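Glycosyl hydrolase family 10 (Prevotella bryantii, PDB 4MGQ) probably cleaves internal beta-1,4-xylosidic linkages in xylan as a full-length enzyme, of which this chain is a calcium-binding, carbohydrate-binding domain. Local coordinates at residues W114-V118 and N131-E135; D32-Y36 and E148-K152; Q73-S79 and Q91-S97; G24-N30 and E105-G111. One frame throughout, in Å; residues are numbered along the deposited sequence.

Contact 1 (W114-V118 and N131-E135). With CA (calcium ion), chain B.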
loop_
_atom_site.group_PDB
_atom_site.type_symbol
_atom_site.label_atom_id
_atom_site.label_comp_id
_atom_site.label_asym_id
_atom_site.label_seq_id
_atom_site.Cartn_x
_atom_site.Cartn_y
_atom_site.Cartn_z
ATOM N N TRP A 114 9.303 -0.195 -1.537
ATOM C CA TRP A 114 9.044 -0.147 -0.099
ATOM C C TRP A 114 7.841 0.756 0.161
ATOM O O TRP A 114 7.686 1.793 -0.483
ATOM C CB TRP A 114 10.249 0.400 0.681
ATOM C CG TRP A 114 11.555 -0.339 0.547
ATOM C CD1 TRP A 114 12.077 -1.244 1.423
ATOM C CD2 TRP A 114 12.525 -0.194 -0.505
ATOM N NE1 TRP A 114 13.312 -1.675 0.985
ATOM C CE2 TRP A 114 13.604 -1.050 -0.199
ATOM C CE3 TRP A 114 12.583 0.577 -1.676
ATOM C CZ2 TRP A 114 14.724 -1.168 -1.022
ATOM C CZ3 TRP A 114 13.703 0.463 -2.491
ATOM C CH2 TRP A 114 14.756 -0.404 -2.158
ATOM N N MET A 115 6.982 0.368 1.100
ATOM C CA MET A 115 5.831 1.194 1.462
ATOM C C MET A 115 5.642 1.176 2.969
ATOM O O MET A 115 5.982 0.197 3.629
ATOM C CB MET A 115 4.547 0.713 0.767
ATOM C CG MET A 115 4.496 1.076 -0.708
ATOM S SD MET A 115 2.920 0.657 -1.482
ATOM C CE MET A 115 3.108 -1.109 -1.579
ATOM N N ASP A 116 5.087 2.258 3.506
ATOM C CA ASP A 116 4.846 2.342 4.947
ATOM C C ASP A 116 3.738 3.345 5.231
ATOM O O ASP A 116 3.368 4.154 4.365
ATOM C CB ASP A 116 6.138 2.741 5.687
ATOM C CG ASP A 116 6.107 2.405 7.179
ATOM O OD1 ASP A 116 5.244 1.604 7.621
ATOM O OD2 ASP A 116 6.982 2.927 7.903
ATOM N N ASP A 117 3.199 3.274 6.446
ATOM C CA ASP A 117 2.218 4.244 6.921
ATOM C C ASP A 117 1.016 4.333 5.983
ATOM O O ASP A 117 0.530 5.413 5.647
ATOM C CB ASP A 117 2.899 5.591 7.106
ATOM C CG ASP A 117 4.073 5.505 8.069
ATOM O OD1 ASP A 117 3.872 4.955 9.171
ATOM O OD2 ASP A 117 5.192 5.949 7.721
ATOM N N VAL A 118 0.538 3.165 5.566
ATOM C CA VAL A 118 -0.578 3.083 4.636
ATOM C C VAL A 118 -1.904 3.266 5.366
ATOM O O VAL A 118 -2.213 2.529 6.313
ATOM C CB VAL A 118 -0.595 1.738 3.903
ATOM C CG1 VAL A 118 -1.687 1.736 2.825
ATOM C CG2 VAL A 118 0.780 1.440 3.299
ATOM N N ASN A 131 -3.572 -3.020 8.785
ATOM C CA ASN A 131 -2.154 -3.134 9.084
ATOM C C ASN A 131 -1.335 -2.305 8.109
ATOM O O ASN A 131 -0.894 -2.812 7.082
ATOM C CB ASN A 131 -1.727 -4.601 9.038
ATOM C CG ASN A 131 -0.229 -4.783 9.195
ATOM O OD1 ASN A 131 0.464 -3.936 9.767
ATOM N ND2 ASN A 131 0.276 -5.900 8.689
ATOM N N GLY A 132 -1.145 -1.032 8.440
ATOM C CA GLY A 132 -0.437 -0.107 7.574
ATOM C C GLY A 132 0.915 0.319 8.105
ATOM O O GLY A 132 1.614 1.093 7.454
ATOM N N THR A 133 1.297 -0.166 9.284
ATOM C CA THR A 133 2.583 0.234 9.876
ATOM C C THR A 133 3.699 -0.812 9.780
ATOM O O THR A 133 4.865 -0.472 9.921
ATOM C CB THR A 133 2.431 0.590 11.372
ATOM O OG1 THR A 133 2.372 -0.614 12.153
ATOM C CG2 THR A 133 1.197 1.421 11.586
ATOM N N PHE A 134 3.337 -2.079 9.595
ATOM C CA PHE A 134 4.303 -3.158 9.376
ATOM C C PHE A 134 5.348 -3.311 10.470
ATOM O O PHE A 134 6.442 -3.805 10.219
ATOM C CB PHE A 134 4.993 -2.946 8.025
ATOM C CG PHE A 134 4.022 -2.714 6.916
ATOM C CD1 PHE A 134 3.226 -3.751 6.457
ATOM C CD2 PHE A 134 3.855 -1.448 6.375
ATOM C CE1 PHE A 134 2.303 -3.539 5.450
ATOM C CE2 PHE A 134 2.939 -1.227 5.361
ATOM C CZ PHE A 134 2.155 -2.277 4.902
ATOM N N GLU A 135 5.020 -2.898 11.688
ATOM C CA GLU A 135 5.984 -3.038 12.768
ATOM C C GLU A 135 5.985 -4.447 13.346
ATOM O O GLU A 135 6.856 -4.779 14.148
ATOM C CB GLU A 135 5.711 -2.006 13.866
ATOM C CG GLU A 135 5.888 -0.567 13.397
ATOM C CD GLU A 135 7.284 -0.287 12.857
ATOM O OE1 GLU A 135 8.275 -0.728 13.485
ATOM O OE2 GLU A 135 7.391 0.378 11.804
HETATM CA CA CA B . 6.406 1.327 9.783
HETATM O O HOH W 1 4.784 2.868 10.699
HETATM O O HOH W 2 7.826 3.060 10.748
#
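Asp-116 and the loop 131-135 are joined by a calcium ion. Asp-116 grips it with both carboxylate oxygens, OD1 and OD2 each lying 2.5 Å from the calcium. From the loop come the backbone O of Thr-133, 2.4 Å from the calcium, and Glu-135 OE2, also 2.4 Å from it. Glu-135 curls back to the ion through a bend at chi2 (-58°). Two waters and the backbone O of His-17 complete the site. This hard, all-oxygen shell suits calcium, whose charge probably offsets the crowding of acidic groups.

A second shell steadies the ligands. Asp-117 OD1 accepts a hydrogen bond from water 1, and Arg-54 bonds Asp-116 OD2 while forming a salt bridge with Asp-117.

The backbones are fastened directly by Val-118 N, which donates to Gly-132 O at 3.0 Å, approaching 23° out of the carbonyl plane. With no side chain in the way, Gly-132 CA comes within 3.4 Å of Val-118 O in a CA-H...O contact.

Ring contacts centre on Phe-134, which turns its edge to Val-118 CG2 and Asp-116 OD1. Its CE2 lies 4.0 Å from Val-118 CG2, while its CD2 is 3.6 Å from Asp-116 OD1, which sits in the ring plane where the weakly positive C-H rim suits a carboxylate oxygen.

Strand 111-121 runs between strands 17-24 and 48-57, with Met-115 backbone-bonded to Leu-19 and Asp-116 to Arg-54. The loop packs Phe-134 against Leu-19, Thr-153 of strand 151-155 and the ring of Trp-141.

Contact 2 (D32-Y36 and E148-K152)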
loop_
_atom_site.group_PDB
_atom_site.type_symbol
_atom_site.label_atom_id
_atom_site.label_comp_id
_atom_site.label_asym_id
_atom_site.label_seq_id
_atom_site.Cartn_x
_atom_site.Cartn_y
_atom_site.Cartn_z
ATOM N N ASP A 32 0.564 -9.002 -14.110
ATOM C CA ASP A 32 1.471 -10.136 -13.907
ATOM C C ASP A 32 2.138 -10.145 -12.535
ATOM O O ASP A 32 2.802 -11.115 -12.161
ATOM C CB ASP A 32 2.554 -10.163 -14.996
ATOM C CG ASP A 32 1.992 -10.499 -16.372
ATOM O OD1 ASP A 32 0.936 -11.160 -16.431
ATOM O OD2 ASP A 32 2.606 -10.108 -17.392
ATOM N N ARG A 33 1.970 -9.057 -11.790
ATOM C CA ARG A 33 2.496 -8.973 -10.437
ATOM C C ARG A 33 1.555 -8.071 -9.667
ATOM O O ARG A 33 1.490 -6.878 -9.946
ATOM C CB ARG A 33 3.923 -8.417 -10.424
ATOM C CG ARG A 33 4.610 -8.445 -9.057
ATOM C CD ARG A 33 5.900 -7.619 -9.061
ATOM N NE ARG A 33 6.965 -8.237 -9.857
ATOM C CZ ARG A 33 7.544 -7.679 -10.920
ATOM N NH1 ARG A 33 7.159 -6.491 -11.358
ATOM N NH2 ARG A 33 8.511 -8.326 -11.559
ATOM N N GLU A 34 0.791 -8.643 -8.741
ATOM C CA GLU A 34 -0.190 -7.856 -8.002
ATOM C C GLU A 34 -0.049 -8.043 -6.494
ATOM O O GLU A 34 0.278 -9.124 -6.007
ATOM C CB GLU A 34 -1.620 -8.207 -8.446
ATOM C CG GLU A 34 -1.926 -7.811 -9.896
ATOM C CD GLU A 34 -3.376 -8.045 -10.325
ATOM O OE1 GLU A 34 -4.195 -8.515 -9.522
ATOM O OE2 GLU A 34 -3.698 -7.755 -11.497
ATOM N N LEU A 35 -0.306 -6.950 -5.786
ATOM C CA LEU A 35 -0.339 -6.899 -4.335
ATOM C C LEU A 35 -1.723 -6.412 -3.901
ATOM O O LEU A 35 -2.233 -5.422 -4.431
ATOM C CB LEU A 35 0.756 -5.966 -3.811
ATOM C CG LEU A 35 0.765 -5.669 -2.315
ATOM C CD1 LEU A 35 1.170 -6.903 -1.534
ATOM C CD2 LEU A 35 1.696 -4.492 -2.012
ATOM N N TYR A 36 -2.319 -7.104 -2.930
ATOM C CA TYR A 36 -3.692 -6.837 -2.521
ATOM C C TYR A 36 -3.814 -6.438 -1.068
ATOM O O TYR A 36 -3.133 -6.993 -0.219
ATOM C CB TYR A 36 -4.548 -8.075 -2.709
ATOM C CG TYR A 36 -4.620 -8.599 -4.112
ATOM C CD1 TYR A 36 -4.639 -7.742 -5.203
ATOM C CD2 TYR A 36 -4.667 -9.955 -4.343
ATOM C CE1 TYR A 36 -4.716 -8.245 -6.500
ATOM C CE2 TYR A 36 -4.736 -10.461 -5.617
ATOM C CZ TYR A 36 -4.771 -9.608 -6.688
ATOM O OH TYR A 36 -4.840 -10.144 -7.954
ATOM N N GLU A 148 5.130 -15.158 -8.310
ATOM C CA GLU A 148 6.325 -15.629 -7.625
ATOM C C GLU A 148 7.180 -14.473 -7.113
ATOM O O GLU A 148 8.178 -14.095 -7.728
ATOM C CB GLU A 148 7.146 -16.527 -8.555
ATOM C CG GLU A 148 6.391 -17.768 -9.011
ATOM C CD GLU A 148 7.121 -18.541 -10.102
ATOM O OE1 GLU A 148 8.369 -18.475 -10.152
ATOM O OE2 GLU A 148 6.443 -19.216 -10.909
ATOM N N TYR A 149 6.762 -13.904 -5.988
ATOM C CA TYR A 149 7.567 -12.919 -5.280
ATOM C C TYR A 149 7.235 -13.046 -3.798
ATOM O O TYR A 149 6.267 -13.719 -3.446
ATOM C CB TYR A 149 7.303 -11.506 -5.804
ATOM C CG TYR A 149 5.965 -10.884 -5.436
ATOM C CD1 TYR A 149 5.820 -10.164 -4.251
ATOM C CD2 TYR A 149 4.866 -10.978 -6.280
ATOM C CE1 TYR A 149 4.615 -9.570 -3.907
ATOM C CE2 TYR A 149 3.640 -10.377 -5.943
ATOM C CZ TYR A 149 3.536 -9.676 -4.744
ATOM O OH TYR A 149 2.358 -9.065 -4.384
ATOM N N GLU A 150 8.031 -12.415 -2.940
ATOM C CA GLU A 150 7.793 -12.476 -1.502
ATOM C C GLU A 150 7.333 -11.141 -0.938
ATOM O O GLU A 150 7.928 -10.112 -1.224
ATOM C CB GLU A 150 9.058 -12.888 -0.760
ATOM C CG GLU A 150 9.807 -14.059 -1.342
ATOM C CD GLU A 150 11.174 -14.192 -0.701
ATOM O OE1 GLU A 150 12.181 -14.266 -1.442
ATOM O OE2 GLU A 150 11.235 -14.199 0.550
ATOM N N ILE A 151 6.283 -11.176 -0.127
ATOM C CA ILE A 151 5.874 -10.023 0.660
ATOM C C ILE A 151 6.611 -10.083 1.992
ATOM O O ILE A 151 6.427 -11.030 2.756
ATOM C CB ILE A 151 4.362 -10.008 0.897
ATOM C CG1 ILE A 151 3.617 -10.035 -0.438
ATOM C CG2 ILE A 151 3.958 -8.803 1.741
ATOM C CD1 ILE A 151 2.119 -10.244 -0.303
ATOM N N LYS A 152 7.459 -9.091 2.252
ATOM C CA LYS A 152 8.277 -9.068 3.466
ATOM C C LYS A 152 8.055 -7.779 4.239
ATOM O O LYS A 152 7.526 -6.819 3.696
ATOM C CB LYS A 152 9.767 -9.190 3.134
ATOM C CG LYS A 152 10.168 -10.463 2.400
ATOM C CD LYS A 152 11.679 -10.526 2.209
ATOM C CE LYS A 152 12.419 -10.524 3.546
ATOM N NZ LYS A 152 12.069 -11.704 4.406
#
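Tyr-149 reaches across to the backbone of Glu-34, its OH donating a short 2.6 Å hydrogen bond to Glu-34 O. The carbonyl oxygen lies at the ring edge, in the ring plane, but the hydroxyl comes from above the carbonyl plane, 47° out of it. Tyr-149 CG sits between the backbone N and the carbonyl carbon (chi1 72°), a crowded position that aims the ring at strand 34-37.

This is the close-packed part. Arg-33 CG lies 3.8 Å from Tyr-149 CD2, its aliphatic stem packing obliquely on the ring while the guanidinium reaches on to Leu-106 O. Leu-35 CB comes 3.5 Å from Tyr-149 OH. Tyrosine suits the place because it fills a buried layer and still carries a polar tip for the carbonyl of the buried Glu-34.

Beyond the ring the contact thins to one meeting of methyl groups, Leu-35 CD1 and Ile-151 CD1, 3.7 Å apart. Ile-151 is only partly buried, and its neighbours Glu-150 and Lys-152 face solvent.

The backbones stay more than 8 Å apart at their CA atoms, so side chains must span the gap, Tyr-149 reaching all the way to the opposite backbone, as between the two facing antiparallel sheets of the beta-sandwich jelly roll of such carbohydrate-binding modules.

Contact 3 (Q73-S79 and Q91-S97)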
loop_
_atom_site.group_PDB
_atom_site.type_symbol
_atom_site.label_atom_id
_atom_site.label_comp_id
_atom_site.label_asym_id
_atom_site.label_seq_id
_atom_site.Cartn_x
_atom_site.Cartn_y
_atom_site.Cartn_z
ATOM N N GLN A 73 -12.596 -0.845 -10.848
ATOM C CA GLN A 73 -12.625 0.592 -11.086
ATOM C C GLN A 73 -11.268 1.053 -11.598
ATOM O O GLN A 73 -10.291 1.095 -10.841
ATOM C CB GLN A 73 -13.010 1.357 -9.816
ATOM C CG GLN A 73 -13.195 2.846 -10.063
ATOM C CD GLN A 73 -13.976 3.550 -8.962
ATOM O OE1 GLN A 73 -15.020 3.065 -8.518
ATOM N NE2 GLN A 73 -13.484 4.716 -8.538
ATOM N N TYR A 74 -11.201 1.361 -12.893
ATOM C CA TYR A 74 -9.947 1.792 -13.509
ATOM C C TYR A 74 -9.764 3.297 -13.422
ATOM O O TYR A 74 -8.646 3.791 -13.550
ATOM C CB TYR A 74 -9.887 1.350 -14.976
ATOM C CG TYR A 74 -9.933 -0.144 -15.119
ATOM C CD1 TYR A 74 -8.854 -0.932 -14.745
ATOM C CD2 TYR A 74 -11.072 -0.775 -15.607
ATOM C CE1 TYR A 74 -8.904 -2.317 -14.858
ATOM C CE2 TYR A 74 -11.130 -2.136 -15.732
ATOM C CZ TYR A 74 -10.053 -2.905 -15.356
ATOM O OH TYR A 74 -10.137 -4.271 -15.476
ATOM N N TRP A 75 -10.863 4.010 -13.203
ATOM C CA TRP A 75 -10.852 5.469 -13.062
ATOM C C TRP A 75 -12.125 5.917 -12.365
ATOM O O TRP A 75 -13.210 5.429 -12.694
ATOM C CB TRP A 75 -10.740 6.159 -14.433
ATOM C CG TRP A 75 -10.555 7.645 -14.327
ATOM C CD1 TRP A 75 -11.512 8.574 -14.030
ATOM C CD2 TRP A 75 -9.334 8.366 -14.490
ATOM N NE1 TRP A 75 -10.957 9.831 -14.004
ATOM C CE2 TRP A 75 -9.621 9.729 -14.284
ATOM C CE3 TRP A 75 -8.026 7.992 -14.797
ATOM C CZ2 TRP A 75 -8.645 10.719 -14.375
ATOM C CZ3 TRP A 75 -7.056 8.976 -14.880
ATOM C CH2 TRP A 75 -7.372 10.322 -14.672
ATOM N N PRO A 76 -12.014 6.832 -11.382
ATOM C CA PRO A 76 -10.798 7.393 -10.791
ATOM C C PRO A 76 -10.214 6.435 -9.766
ATOM O O PRO A 76 -10.942 5.614 -9.213
ATOM C CB PRO A 76 -11.295 8.669 -10.112
ATOM C CG PRO A 76 -12.685 8.309 -9.676
ATOM C CD PRO A 76 -13.229 7.380 -10.750
ATOM N N THR A 77 -8.919 6.546 -9.511
ATOM C CA THR A 77 -8.242 5.646 -8.602
ATOM C C THR A 77 -7.293 6.417 -7.700
ATOM O O THR A 77 -7.006 7.586 -7.964
ATOM C CB THR A 77 -7.423 4.593 -9.361
ATOM O OG1 THR A 77 -6.348 5.250 -10.034
ATOM C CG2 THR A 77 -8.278 3.818 -10.364
ATOM N N PRO A 78 -6.785 5.759 -6.643
ATOM C CA PRO A 78 -5.734 6.390 -5.844
ATOM C C PRO A 78 -4.332 6.083 -6.367
ATOM O O PRO A 78 -3.390 6.036 -5.584
ATOM C CB PRO A 78 -5.942 5.780 -4.462
ATOM C CG PRO A 78 -6.458 4.383 -4.756
ATOM C CD PRO A 78 -7.298 4.523 -6.017
ATOM N N SER A 79 -4.200 5.877 -7.675
ATOM C CA SER A 79 -2.887 5.616 -8.263
ATOM C C SER A 79 -1.955 6.778 -7.936
ATOM O O SER A 79 -2.396 7.930 -7.827
ATOM C CB SER A 79 -2.996 5.424 -9.771
ATOM O OG SER A 79 -3.734 4.254 -10.067
ATOM N N GLN A 91 -3.882 10.484 -2.137
ATOM C CA GLN A 91 -4.691 10.486 -3.351
ATOM C C GLN A 91 -6.135 10.132 -3.039
ATOM O O GLN A 91 -6.418 9.048 -2.539
ATOM C CB GLN A 91 -4.138 9.501 -4.391
ATOM C CG GLN A 91 -2.774 9.863 -4.964
ATOM C CD GLN A 91 -2.795 11.145 -5.783
ATOM O OE1 GLN A 91 -3.828 11.539 -6.331
ATOM N NE2 GLN A 91 -1.646 11.809 -5.861
ATOM N N ALA A 92 -7.038 11.048 -3.367
ATOM C CA ALA A 92 -8.460 10.834 -3.147
ATOM C C ALA A 92 -9.125 10.323 -4.416
ATOM O O ALA A 92 -8.683 10.622 -5.528
ATOM C CB ALA A 92 -9.123 12.114 -2.687
ATOM N N PHE A 93 -10.195 9.560 -4.243
ATOM C CA PHE A 93 -10.974 9.063 -5.376
ATOM C C PHE A 93 -12.380 8.712 -4.893
ATOM O O PHE A 93 -12.549 8.239 -3.766
ATOM C CB PHE A 93 -10.297 7.836 -6.007
ATOM C CG PHE A 93 -10.337 6.610 -5.129
ATOM C CD1 PHE A 93 -9.454 6.472 -4.060
ATOM C CD2 PHE A 93 -11.283 5.623 -5.343
ATOM C CE1 PHE A 93 -9.505 5.360 -3.231
ATOM C CE2 PHE A 93 -11.335 4.513 -4.519
ATOM C CZ PHE A 93 -10.442 4.380 -3.466
ATOM N N GLU A 94 -13.382 8.947 -5.736
ATOM C CA GLU A 94 -14.752 8.567 -5.413
ATOM C C GLU A 94 -15.051 7.148 -5.878
ATOM O O GLU A 94 -14.830 6.812 -7.043
ATOM C CB GLU A 94 -15.746 9.537 -6.056
ATOM C CG GLU A 94 -17.196 9.168 -5.807
ATOM C CD GLU A 94 -18.174 9.985 -6.644
ATOM O OE1 GLU A 94 -17.753 10.964 -7.291
ATOM O OE2 GLU A 94 -19.368 9.635 -6.664
ATOM N N ALA A 95 -15.536 6.314 -4.969
ATOM C CA ALA A 95 -15.991 4.981 -5.331
ATOM C C ALA A 95 -17.213 5.105 -6.229
ATOM O O ALA A 95 -18.112 5.891 -5.942
ATOM C CB ALA A 95 -16.319 4.170 -4.089
ATOM N N LYS A 96 -17.247 4.341 -7.317
ATOM C CA LYS A 96 -18.387 4.390 -8.227
ATOM C C LYS A 96 -19.267 3.148 -8.088
ATOM O O LYS A 96 -20.245 2.987 -8.819
ATOM C CB LYS A 96 -17.917 4.533 -9.679
ATOM C CG LYS A 96 -17.007 5.722 -9.932
ATOM C CD LYS A 96 -17.697 7.051 -9.665
ATOM C CE LYS A 96 -16.793 8.210 -10.089
ATOM N NZ LYS A 96 -17.369 9.540 -9.766
ATOM N N SER A 97 -18.901 2.273 -7.156
ATOM C CA SER A 97 -19.627 1.040 -6.875
ATOM C C SER A 97 -19.136 0.523 -5.537
ATOM O O SER A 97 -18.255 1.128 -4.929
ATOM C CB SER A 97 -19.408 -0.009 -7.967
ATOM O OG SER A 97 -18.069 -0.484 -7.963
HETATM O O HOH W 3 -16.668 1.076 -9.627
HETATM O O HOH W 4 -8.340 10.092 -8.332
#
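Gln-73 reaches over to the backbone of residues 94-96, and its side chain can be followed outward. CB points toward the other segment, and with CG anti to the backbone N (chi1 -174°) the chain runs extended, these two methylenes serving as a spacer. CD arrives 3.9 Å from Lys-96 CG, the two side chains crossing at about a right angle. OE1 accepts from Lys-96 N at 2.8 Å, and water 3 donates to the same oxygen, linking it to Ser-97 OG. NE2 gives one hydrogen to Glu-94 O at 2.9 Å and the other to Pro-76 O at 2.8 Å, both acceptors lying in the amide plane. It also sits at the edge of the Phe-93 ring. Four bonds thus fix the rotation of the amide, and a glutamine suits this buried spot because it offers donor and acceptor together.

Prolines supply the apolar half. Pro-78 lies over one face of Phe-93 in a CH-pi contact, its CD 3.7 Å from the ring centroid and 18° off the normal. Pro-76, which follows a cis peptide bond, places CD 3.7 Å from Lys-96 CE. Lys-96 turns its ammonium group back to Glu-94 OE1 in a salt bridge whose hydrogen bond is weak.

Strand 87-94 is the outermost strand of its sheet, paired with strand 48-57 through Gln-91 to Leu-51 and Phe-93 to Tyr-49. The loop 73-79 connects strands 61-69 and 80-82 of the other sheet, so Pro-78, resting on Leu-51, Val-65 and Pro-67, and Phe-93, touching Pro-67, fasten the two sheets together along this edge.

Contact 4 (G24-N30 and E105-G111)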
loop_
_atom_site.group_PDB
_atom_site.type_symbol
_atom_site.label_atom_id
_atom_site.label_comp_id
_atom_site.label_asym_id
_atom_site.label_seq_id
_atom_site.Cartn_x
_atom_site.Cartn_y
_atom_site.Cartn_z
ATOM N N GLY A 24 12.070 -7.671 -8.929
ATOM C CA GLY A 24 12.891 -8.258 -9.980
ATOM C C GLY A 24 12.616 -7.587 -11.319
ATOM O O GLY A 24 12.204 -6.440 -11.360
ATOM N N GLU A 25 12.846 -8.301 -12.417
ATOM C CA GLU A 25 12.678 -7.721 -13.752
ATOM C C GLU A 25 11.209 -7.466 -14.115
ATOM O O GLU A 25 10.319 -8.192 -13.661
ATOM C CB GLU A 25 13.325 -8.645 -14.791
ATOM C CG GLU A 25 14.807 -8.852 -14.539
ATOM C CD GLU A 25 15.446 -9.811 -15.529
ATOM O OE1 GLU A 25 14.705 -10.619 -16.124
ATOM O OE2 GLU A 25 16.687 -9.754 -15.696
ATOM N N PRO A 26 10.952 -6.433 -14.940
ATOM C CA PRO A 26 9.580 -6.151 -15.373
ATOM C C PRO A 26 8.942 -7.325 -16.086
ATOM O O PRO A 26 9.617 -8.068 -16.810
ATOM C CB PRO A 26 9.741 -4.964 -16.330
ATOM C CG PRO A 26 10.985 -4.300 -15.885
ATOM C CD PRO A 26 11.893 -5.394 -15.398
ATOM N N LYS A 27 7.644 -7.489 -15.866
ATOM C CA LYS A 27 6.860 -8.471 -16.601
ATOM C C LYS A 27 6.157 -7.779 -17.748
ATOM O O LYS A 27 6.269 -6.567 -17.919
ATOM C CB LYS A 27 5.835 -9.149 -15.693
ATOM C CG LYS A 27 6.371 -9.630 -14.368
ATOM C CD LYS A 27 7.276 -10.823 -14.528
ATOM C CE LYS A 27 7.425 -11.572 -13.211
ATOM N NZ LYS A 27 8.342 -12.736 -13.349
ATOM N N THR A 28 5.404 -8.544 -18.526
ATOM C CA THR A 28 4.736 -8.003 -19.706
ATOM C C THR A 28 3.522 -7.124 -19.391
ATOM O O THR A 28 3.369 -6.045 -19.956
ATOM C CB THR A 28 4.296 -9.145 -20.641
ATOM O OG1 THR A 28 5.427 -9.973 -20.937
ATOM C CG2 THR A 28 3.712 -8.590 -21.926
ATOM N N ASN A 29 2.671 -7.577 -18.472
ATOM C CA ASN A 29 1.411 -6.897 -18.175
ATOM C C ASN A 29 1.352 -6.366 -16.745
ATOM O O ASN A 29 1.978 -6.935 -15.860
ATOM C CB ASN A 29 0.226 -7.845 -18.386
ATOM C CG ASN A 29 0.315 -8.616 -19.681
ATOM O OD1 ASN A 29 0.559 -9.827 -19.684
ATOM N ND2 ASN A 29 0.098 -7.928 -20.788
ATOM N N ASN A 30 0.592 -5.288 -16.555
ATOM C CA ASN A 30 0.196 -4.785 -15.233
ATOM C C ASN A 30 -0.143 -5.881 -14.246
ATOM O O ASN A 30 0.313 -5.887 -13.097
ATOM C CB ASN A 30 -1.036 -3.888 -15.357
ATOM C CG ASN A 30 -0.692 -2.452 -15.562
ATOM O OD1 ASN A 30 0.309 -1.959 -15.040
ATOM N ND2 ASN A 30 -1.530 -1.753 -16.318
ATOM N N GLU A 105 -1.068 -2.780 -8.950
ATOM C CA GLU A 105 -0.608 -3.382 -10.203
ATOM C C GLU A 105 0.873 -3.121 -10.395
ATOM O O GLU A 105 1.268 -2.016 -10.775
ATOM C CB GLU A 105 -1.404 -2.818 -11.370
ATOM C CG GLU A 105 -2.899 -3.033 -11.226
ATOM C CD GLU A 105 -3.247 -4.503 -11.191
ATOM O OE1 GLU A 105 -2.893 -5.220 -12.156
ATOM O OE2 GLU A 105 -3.848 -4.956 -10.193
ATOM N N LEU A 106 1.694 -4.128 -10.123
ATOM C CA LEU A 106 3.135 -3.944 -10.100
ATOM C C LEU A 106 3.834 -4.607 -11.280
ATOM O O LEU A 106 5.059 -4.633 -11.327
ATOM C CB LEU A 106 3.723 -4.504 -8.804
ATOM C CG LEU A 106 3.114 -4.027 -7.480
ATOM C CD1 LEU A 106 3.768 -4.750 -6.309
ATOM C CD2 LEU A 106 3.273 -2.529 -7.331
ATOM N N GLY A 107 3.061 -5.141 -12.218
ATOM C CA GLY A 107 3.617 -6.019 -13.231
ATOM C C GLY A 107 4.645 -5.402 -14.155
ATOM O O GLY A 107 5.599 -6.073 -14.549
ATOM N N THR A 108 4.449 -4.141 -14.525
ATOM C CA THR A 108 5.369 -3.498 -15.462
ATOM C C THR A 108 6.576 -2.865 -14.752
ATOM O O THR A 108 7.472 -2.320 -15.405
ATOM C CB THR A 108 4.644 -2.429 -16.306
ATOM O OG1 THR A 108 4.243 -1.339 -15.473
ATOM C CG2 THR A 108 3.411 -3.022 -16.993
ATOM N N LEU A 109 6.606 -2.943 -13.420
ATOM C CA LEU A 109 7.701 -2.351 -12.657
ATOM C C LEU A 109 8.886 -3.303 -12.553
ATOM O O LEU A 109 8.734 -4.515 -12.677
ATOM C CB LEU A 109 7.233 -1.961 -11.250
ATOM C CG LEU A 109 5.965 -1.111 -11.191
ATOM C CD1 LEU A 109 5.663 -0.783 -9.721
ATOM C CD2 LEU A 109 6.085 0.164 -12.030
ATOM N N GLY A 110 10.062 -2.737 -12.316
ATOM C CA GLY A 110 11.250 -3.522 -12.049
ATOM C C GLY A 110 11.947 -3.034 -10.792
ATOM O O GLY A 110 11.789 -1.880 -10.394
ATOM N N GLY A 111 12.730 -3.913 -10.177
ATOM C CA GLY A 111 13.520 -3.537 -9.024
ATOM C C GLY A 111 12.792 -3.761 -7.707
ATOM O O GLY A 111 12.237 -4.829 -7.460
HETATM O O HOH W 5 2.328 -2.381 -13.653
#
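Gly-24 and Gly-111 form an antiparallel hydrogen-bonded pair. Gly-111 N donates to Gly-24 O at 2.8 Å, and Gly-24 N returns a bond to Gly-111 O at 3.2 Å. Both have positive phi, a backbone shape that glycine adopts with ease. Farther on, Lys-27 N meets Gly-107 O at 2.8 Å almost head-on (C=O...N 171°), and Gly-107 N donates to Asn-30 O at 3.0 Å. Gly-107 is thus held by both its N-H and its carbonyl, within the type I turn 106-109.

Further backbone contacts are made by C-H groups. The bare CA of Gly-107 lets the two backbones come near, 3.2 Å to Asn-29 O, and Pro-26 CA is 3.3 Å from Leu-109 O.

Water 5 joins the loops by donating to Asn-30 OD1 and Glu-105 O and accepting from Thr-108 N.

Among side chains, Thr-108 turns its methyl, CG2, to within 3.6 Å of Asn-30 N, and the rigid ring of Pro-26 lies along 108-110, its CB 3.6 Å from Thr-108 O.

Loop 24-30 leads from strand 17-24 toward 34-37 and loop 105-111 from 99-105 to 111-121, each passing between sheets; Gly-24 and Gly-111 extend the pairing of neighbouring strands 17-24 and 111-121. Leu-106 and Leu-109 pack on Met-23.

From the N terminus, the chain reaches 24-30 first and 32-36 soon after. Contact 4 then closes a long loop when 105-111 returns to 24-30; within that loop contact 3 has already closed its own short one, 73-79 with 91-97. Almost at once, along strand 111-121, the chain reaches 114-118, and contact 1 closes its loop at 131-135. Contact 2 closes last, at 148-152; its span encloses contacts 1 and 3 and crosses that of contact 4. Contacts 2 and 4 lie about 10 Å apart between centres, and Met-115 packs on Leu-35 to join contacts 1 and 2. Contacts 2 and 3 tie the two sheets together in separate places, contact 4 joins two loops that cross between them, and contact 1 anchors a loop at the calcium site.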